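Local coordinates for periplasmic binding protein/LacI transcriptional regulator (Alkaliphilus metalliredigens, PDB 3CTP), which binds beta-D-xylulofuranose and, as a LacI-family member, probably acts as a DNA-binding transcriptional repressor, at residues Ala163-His177 with Phe194-Ile208. Residues are numbered along the deposited sequence; the frame is centred on the assembly and turned at random.
Sequences AFDHLYEKGCRKILH and FLDGARAKDLEIDFI
Phe164 lies flat along helix 185-200, one face of its ring over the Gly197-Ala198 peptide, with Ala198 N 3.6 Å above its plane. With chi1 at 176° its CG stands anti to the backbone N, which turns the ring toward that helix and brings CE1 and CZ to Ala198, CE2 to Gly197. Gly197, having no side chain, lets the ring settle close to the helix backbone, with Phe164 CE2 3.4 Å from Gly197 O. The same ring presents its edge to the face of Phe194, a T-shaped pair with planes at 82°, while Ile175 CG2 meets the Phe194 rim at CZ, 3.4 Å away. Cut back to an alanine, Phe164 would probably leave the Phe194 face without its edge-on partner and open a gap against Gly197 and Ala198. Strand 175-179, helix 185-200 and strand 206-209 make a beta-alpha-beta unit of the periplasmic-binding-protein-like fold, its two strands parallel neighbours: Asp206 N donates to Ile175 O (3.1 Å), His177 N to Asp206 O (2.9 Å) and Ile208 N to His177 O. Under the helix, Ile205 CD1 reaches Ile175 CB at 3.5 Å. Farther out, the Tyr168 ring is sandwiched: Lys201, bent at chi2 and chi4, runs its aliphatic chain over one face, CG making a CH-pi contact, and Arg173 lays its guanidinium on the opposite face. Arg173 NH2 is held there by Tyr168 O, 2.9 Å away on a lone pair, and by Cys172 O.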
loop_
_atom_site.group_PDB
_atom_site.type_symbol
_atom_site.label_atom_id
_atom_site.label_comp_id
_atom_site.label_asym_id
_atom_site.label_seq_id
_atom_site.Cartn_x
_atom_site.Cartn_y
_atom_site.Cartn_z
ATOM N N ALA A 163 -21.348 13.148 2.411
ATOM C CA ALA A 163 -20.344 13.949 1.712
ATOM C C ALA A 163 -20.980 15.131 1.024
ATOM O O ALA A 163 -20.447 16.240 1.081
ATOM C CB ALA A 163 -19.577 13.083 0.698
ATOM N N PHE A 164 -22.142 14.921 0.396
ATOM C CA PHE A 164 -22.784 16.076 -0.235
ATOM C C PHE A 164 -23.186 17.103 0.818
ATOM O O PHE A 164 -22.968 18.311 0.653
ATOM C CB PHE A 164 -24.066 15.678 -0.983
ATOM C CG PHE A 164 -24.762 16.867 -1.541
ATOM C CD1 PHE A 164 -24.352 17.396 -2.739
ATOM C CD2 PHE A 164 -25.744 17.535 -0.803
ATOM C CE1 PHE A 164 -24.946 18.551 -3.255
ATOM C CE2 PHE A 164 -26.344 18.701 -1.323
ATOM C CZ PHE A 164 -25.944 19.193 -2.528
ATOM N N ASP A 165 -23.834 16.612 1.872
ATOM C CA ASP A 165 -24.374 17.520 2.909
ATOM C C ASP A 165 -23.223 18.346 3.487
ATOM O O ASP A 165 -23.385 19.538 3.786
ATOM C CB ASP A 165 -25.025 16.726 4.047
ATOM C CG ASP A 165 -26.355 16.115 3.648
ATOM O OD1 ASP A 165 -26.905 16.511 2.600
ATOM O OD2 ASP A 165 -26.831 15.251 4.398
ATOM N N HIS A 166 -22.049 17.729 3.636
ATOM C CA HIS A 166 -20.918 18.468 4.221
ATOM C C HIS A 166 -20.440 19.572 3.272
ATOM O O HIS A 166 -20.247 20.722 3.686
ATOM C CB HIS A 166 -19.792 17.496 4.596
ATOM C CG HIS A 166 -18.593 18.156 5.201
ATOM N ND1 HIS A 166 -18.632 18.807 6.416
ATOM C CD2 HIS A 166 -17.312 18.238 4.764
ATOM C CE1 HIS A 166 -17.424 19.294 6.689
ATOM N NE2 HIS A 166 -16.604 18.945 5.708
ATOM N N LEU A 167 -20.251 19.248 1.992
ATOM C CA LEU A 167 -19.830 20.284 1.047
ATOM C C LEU A 167 -20.867 21.401 1.000
ATOM O O LEU A 167 -20.532 22.584 1.006
ATOM C CB LEU A 167 -19.642 19.734 -0.359
ATOM C CG LEU A 167 -18.439 18.801 -0.482
ATOM C CD1 LEU A 167 -18.361 18.342 -1.923
ATOM C CD2 LEU A 167 -17.143 19.510 -0.084
ATOM N N TYR A 168 -22.135 21.043 0.920
ATOM C CA TYR A 168 -23.207 22.060 0.831
ATOM C C TYR A 168 -23.242 22.961 2.088
ATOM O O TYR A 168 -23.353 24.211 2.003
ATOM C CB TYR A 168 -24.553 21.343 0.596
ATOM C CG TYR A 168 -25.690 22.284 0.204
ATOM C CD1 TYR A 168 -25.911 22.617 -1.126
ATOM C CD2 TYR A 168 -26.490 22.845 1.166
ATOM C CE1 TYR A 168 -26.957 23.498 -1.494
ATOM C CE2 TYR A 168 -27.520 23.712 0.809
ATOM C CZ TYR A 168 -27.740 24.027 -0.512
ATOM O OH TYR A 168 -28.769 24.895 -0.856
ATOM N N GLU A 169 -23.105 22.340 3.257
ATOM C CA GLU A 169 -23.109 23.083 4.530
ATOM C C GLU A 169 -21.942 24.059 4.562
ATOM O O GLU A 169 -22.066 25.155 5.139
ATOM C CB GLU A 169 -23.004 22.124 5.718
ATOM C CG GLU A 169 -22.657 22.810 7.053
ATOM C CD GLU A 169 -21.916 21.894 8.033
ATOM O OE1 GLU A 169 -21.486 20.790 7.623
ATOM O OE2 GLU A 169 -21.757 22.282 9.210
ATOM N N LYS A 170 -20.825 23.690 3.931
ATOM C CA LYS A 170 -19.657 24.582 3.858
ATOM C C LYS A 170 -19.712 25.549 2.683
ATOM O O LYS A 170 -18.684 26.135 2.317
ATOM C CB LYS A 170 -18.348 23.780 3.790
ATOM C CG LYS A 170 -18.057 22.933 5.029
ATOM C CD LYS A 170 -18.359 23.689 6.330
ATOM C CE LYS A 170 -18.141 22.810 7.555
ATOM N NZ LYS A 170 -18.851 23.338 8.774
ATOM N N GLY A 171 -20.892 25.711 2.092
ATOM C CA GLY A 171 -21.117 26.777 1.131
ATOM C C GLY A 171 -20.869 26.434 -0.325
ATOM O O GLY A 171 -20.991 27.293 -1.209
ATOM N N CYS A 172 -20.579 25.164 -0.608
ATOM C CA CYS A 172 -20.282 24.818 -1.988
ATOM C C CYS A 172 -21.565 24.731 -2.806
ATOM O O CYS A 172 -22.549 24.115 -2.370
ATOM C CB CYS A 172 -19.587 23.462 -2.054
ATOM S SG CYS A 172 -17.969 23.451 -1.244
ATOM N N ARG A 173 -21.527 25.322 -4.002
ATOM C CA ARG A 173 -22.664 25.240 -4.914
ATOM C C ARG A 173 -22.278 24.750 -6.312
ATOM O O ARG A 173 -23.094 24.120 -6.981
ATOM C CB ARG A 173 -23.395 26.595 -5.011
ATOM C CG ARG A 173 -23.915 27.112 -3.658
ATOM C CD ARG A 173 -25.055 26.248 -3.106
ATOM N NE ARG A 173 -25.615 26.748 -1.843
ATOM C CZ ARG A 173 -25.205 26.398 -0.627
ATOM N NH1 ARG A 173 -25.799 26.931 0.440
ATOM N NH2 ARG A 173 -24.196 25.525 -0.457
ATOM N N LYS A 174 -21.056 25.043 -6.751
ATOM C CA LYS A 174 -20.513 24.449 -7.960
ATOM C C LYS A 174 -19.748 23.218 -7.507
ATOM O O LYS A 174 -18.682 23.339 -6.942
ATOM C CB LYS A 174 -19.549 25.399 -8.648
ATOM C CG LYS A 174 -20.202 26.703 -9.161
ATOM C CD LYS A 174 -19.134 27.729 -9.542
ATOM C CE LYS A 174 -19.758 29.028 -10.063
ATOM N NZ LYS A 174 -18.706 29.951 -10.582
ATOM N N ILE A 175 -20.302 22.042 -7.774
ATOM C CA ILE A 175 -19.767 20.799 -7.195
ATOM C C ILE A 175 -19.470 19.750 -8.252
ATOM O O ILE A 175 -20.262 19.568 -9.182
ATOM C CB ILE A 175 -20.774 20.267 -6.171
ATOM C CG1 ILE A 175 -20.801 21.222 -4.972
ATOM C CG2 ILE A 175 -20.452 18.822 -5.738
ATOM C CD1 ILE A 175 -21.948 20.937 -3.993
ATOM N N LEU A 176 -18.323 19.072 -8.081
ATOM C CA LEU A 176 -17.912 17.979 -8.955
ATOM C C LEU A 176 -17.836 16.717 -8.125
ATOM O O LEU A 176 -17.325 16.746 -6.988
ATOM C CB LEU A 176 -16.495 18.270 -9.464
ATOM C CG LEU A 176 -15.774 17.164 -10.244
ATOM C CD1 LEU A 176 -16.506 16.834 -11.534
ATOM C CD2 LEU A 176 -14.353 17.595 -10.574
ATOM N N HIS A 177 -18.298 15.605 -8.686
ATOM C CA HIS A 177 -18.025 14.290 -8.061
ATOM C C HIS A 177 -17.191 13.481 -9.047
ATOM O O HIS A 177 -17.611 13.262 -10.188
ATOM C CB HIS A 177 -19.325 13.552 -7.715
ATOM C CG HIS A 177 -19.116 12.142 -7.250
ATOM N ND1 HIS A 177 -18.055 11.780 -6.451
ATOM C CD2 HIS A 177 -19.833 11.011 -7.458
ATOM C CE1 HIS A 177 -18.122 10.474 -6.189
ATOM N NE2 HIS A 177 -19.198 9.992 -6.777
ATOM N N PHE A 194 -24.856 10.842 -3.139
ATOM C CA PHE A 194 -24.409 12.222 -3.371
ATOM C C PHE A 194 -25.402 12.943 -4.280
ATOM O O PHE A 194 -25.815 14.080 -4.001
ATOM C CB PHE A 194 -23.020 12.159 -4.021
ATOM C CG PHE A 194 -22.284 13.472 -4.018
ATOM C CD1 PHE A 194 -21.579 13.884 -2.901
ATOM C CD2 PHE A 194 -22.250 14.243 -5.162
ATOM C CE1 PHE A 194 -20.849 15.090 -2.911
ATOM C CE2 PHE A 194 -21.541 15.431 -5.196
ATOM C CZ PHE A 194 -20.843 15.868 -4.064
ATOM N N LEU A 195 -25.793 12.270 -5.363
ATOM C CA LEU A 195 -26.724 12.852 -6.328
ATOM C C LEU A 195 -28.088 13.085 -5.688
ATOM O O LEU A 195 -28.695 14.148 -5.890
ATOM C CB LEU A 195 -26.832 11.927 -7.541
ATOM C CG LEU A 195 -27.826 12.358 -8.611
ATOM C CD1 LEU A 195 -27.530 13.771 -9.152
ATOM C CD2 LEU A 195 -27.819 11.288 -9.717
ATOM N N ASP A 196 -28.562 12.124 -4.892
ATOM C CA ASP A 196 -29.864 12.327 -4.232
ATOM C C ASP A 196 -29.798 13.569 -3.330
ATOM O O ASP A 196 -30.772 14.313 -3.208
ATOM C CB ASP A 196 -30.297 11.109 -3.400
ATOM C CG ASP A 196 -30.710 9.936 -4.255
ATOM O OD1 ASP A 196 -30.880 10.129 -5.484
ATOM O OD2 ASP A 196 -30.847 8.810 -3.691
ATOM N N GLY A 197 -28.665 13.771 -2.661
ATOM C CA GLY A 197 -28.504 14.994 -1.861
ATOM C C GLY A 197 -28.608 16.258 -2.700
ATOM O O GLY A 197 -29.292 17.226 -2.325
ATOM N N ALA A 198 -27.929 16.265 -3.848
ATOM C CA ALA A 198 -27.974 17.415 -4.739
ATOM C C ALA A 198 -29.396 17.661 -5.241
ATOM O O ALA A 198 -29.834 18.814 -5.317
ATOM C CB ALA A 198 -27.020 17.212 -5.930
ATOM N N ARG A 199 -30.117 16.590 -5.560
ATOM C CA ARG A 199 -31.479 16.756 -6.082
ATOM C C ARG A 199 -32.376 17.389 -5.032
ATOM O O ARG A 199 -33.278 18.195 -5.362
ATOM C CB ARG A 199 -32.047 15.404 -6.509
ATOM C CG ARG A 199 -31.336 14.791 -7.705
ATOM C CD ARG A 199 -31.982 15.218 -9.002
ATOM N NE ARG A 199 -31.209 14.812 -10.181
ATOM C CZ ARG A 199 -31.296 13.623 -10.762
ATOM N NH1 ARG A 199 -32.122 12.697 -10.271
ATOM N NH2 ARG A 199 -30.572 13.362 -11.850
ATOM N N ALA A 200 -32.144 17.044 -3.768
ATOM C CA ALA A 200 -32.956 17.610 -2.671
ATOM C C ALA A 200 -32.740 19.110 -2.552
ATOM O O ALA A 200 -33.633 19.833 -2.108
ATOM C CB ALA A 200 -32.640 16.923 -1.361
ATOM N N LYS A 201 -31.575 19.589 -2.974
ATOM C CA LYS A 201 -31.279 21.033 -2.925
ATOM C C LYS A 201 -31.437 21.702 -4.302
ATOM O O LYS A 201 -31.037 22.848 -4.502
ATOM C CB LYS A 201 -29.859 21.270 -2.398
ATOM C CG LYS A 201 -29.651 20.771 -0.983
ATOM C CD LYS A 201 -30.594 21.455 0.018
ATOM C CE LYS A 201 -30.249 21.126 1.472
ATOM N NZ LYS A 201 -30.491 19.689 1.867
ATOM N N ASP A 202 -31.982 20.971 -5.267
ATOM C CA ASP A 202 -32.149 21.513 -6.614
ATOM C C ASP A 202 -30.843 22.020 -7.200
ATOM O O ASP A 202 -30.801 23.053 -7.881
ATOM C CB ASP A 202 -33.213 22.609 -6.613
ATOM C CG ASP A 202 -34.591 22.048 -6.354
ATOM O OD1 ASP A 202 -35.130 21.363 -7.249
ATOM O OD2 ASP A 202 -35.119 22.258 -5.247
ATOM N N LEU A 203 -29.771 21.278 -6.945
ATOM C CA LEU A 203 -28.457 21.685 -7.418
ATOM C C LEU A 203 -28.005 20.744 -8.511
ATOM O O LEU A 203 -28.092 19.542 -8.339
ATOM C CB LEU A 203 -27.444 21.651 -6.272
ATOM C CG LEU A 203 -26.186 22.495 -6.397
ATOM C CD1 LEU A 203 -26.572 23.977 -6.262
ATOM C CD2 LEU A 203 -25.174 22.081 -5.334
ATOM N N GLU A 204 -27.543 21.289 -9.633
ATOM C CA GLU A 204 -26.932 20.467 -10.660
ATOM C C GLU A 204 -25.470 20.210 -10.284
ATOM O O GLU A 204 -24.770 21.136 -9.850
ATOM C CB GLU A 204 -27.009 21.163 -12.021
ATOM C CG GLU A 204 -28.333 20.937 -12.743
ATOM C CD GLU A 204 -28.246 21.229 -14.230
ATOM O OE1 GLU A 204 -27.506 22.163 -14.607
ATOM O OE2 GLU A 204 -28.914 20.521 -15.017
ATOM N N ILE A 205 -25.041 18.969 -10.483
ATOM C CA ILE A 205 -23.680 18.497 -10.143
ATOM C C ILE A 205 -23.009 17.990 -11.414
ATOM O O ILE A 205 -23.682 17.435 -12.286
ATOM C CB ILE A 205 -23.753 17.243 -9.250
ATOM C CG1 ILE A 205 -24.465 17.545 -7.935
ATOM C CG2 ILE A 205 -22.348 16.668 -9.007
ATOM C CD1 ILE A 205 -23.755 18.581 -7.105
ATOM N N ASP A 206 -21.689 18.107 -11.494
ATOM C CA ASP A 206 -20.952 17.553 -12.625
ATOM C C ASP A 206 -20.253 16.275 -12.169
ATOM O O ASP A 206 -19.919 16.150 -10.994
ATOM C CB ASP A 206 -19.878 18.529 -13.102
ATOM C CG ASP A 206 -20.453 19.722 -13.835
ATOM O OD1 ASP A 206 -21.643 19.655 -14.222
ATOM O OD2 ASP A 206 -19.711 20.723 -14.007
ATOM N N PHE A 207 -20.039 15.347 -13.102
ATOM C CA PHE A 207 -19.369 14.080 -12.814
ATOM C C PHE A 207 -18.215 13.828 -13.763
ATOM O O PHE A 207 -18.290 14.162 -14.959
ATOM C CB PHE A 207 -20.373 12.919 -12.942
ATOM C CG PHE A 207 -21.508 13.016 -11.985
ATOM C CD1 PHE A 207 -21.345 12.629 -10.672
ATOM C CD2 PHE A 207 -22.753 13.522 -12.389
ATOM C CE1 PHE A 207 -22.375 12.752 -9.742
ATOM C CE2 PHE A 207 -23.793 13.648 -11.471
ATOM C CZ PHE A 207 -23.603 13.262 -10.144
ATOM N N ILE A 208 -17.148 13.214 -13.236
ATOM C CA ILE A 208 -16.079 12.616 -14.066
ATOM C C ILE A 208 -15.937 11.185 -13.567
ATOM O O ILE A 208 -15.891 10.974 -12.362
ATOM C CB ILE A 208 -14.753 13.362 -13.825
ATOM C CG1 ILE A 208 -14.844 14.777 -14.406
ATOM C CG2 ILE A 208 -13.547 12.622 -14.457
ATOM C CD1 ILE A 208 -13.621 15.650 -14.087
HETATM O O HOH W 1 -29.426 17.486 0.517
HETATM O O HOH W 2 -29.342 24.952 -3.359
HETATM O O HOH W 3 -22.448 22.292 -9.742
#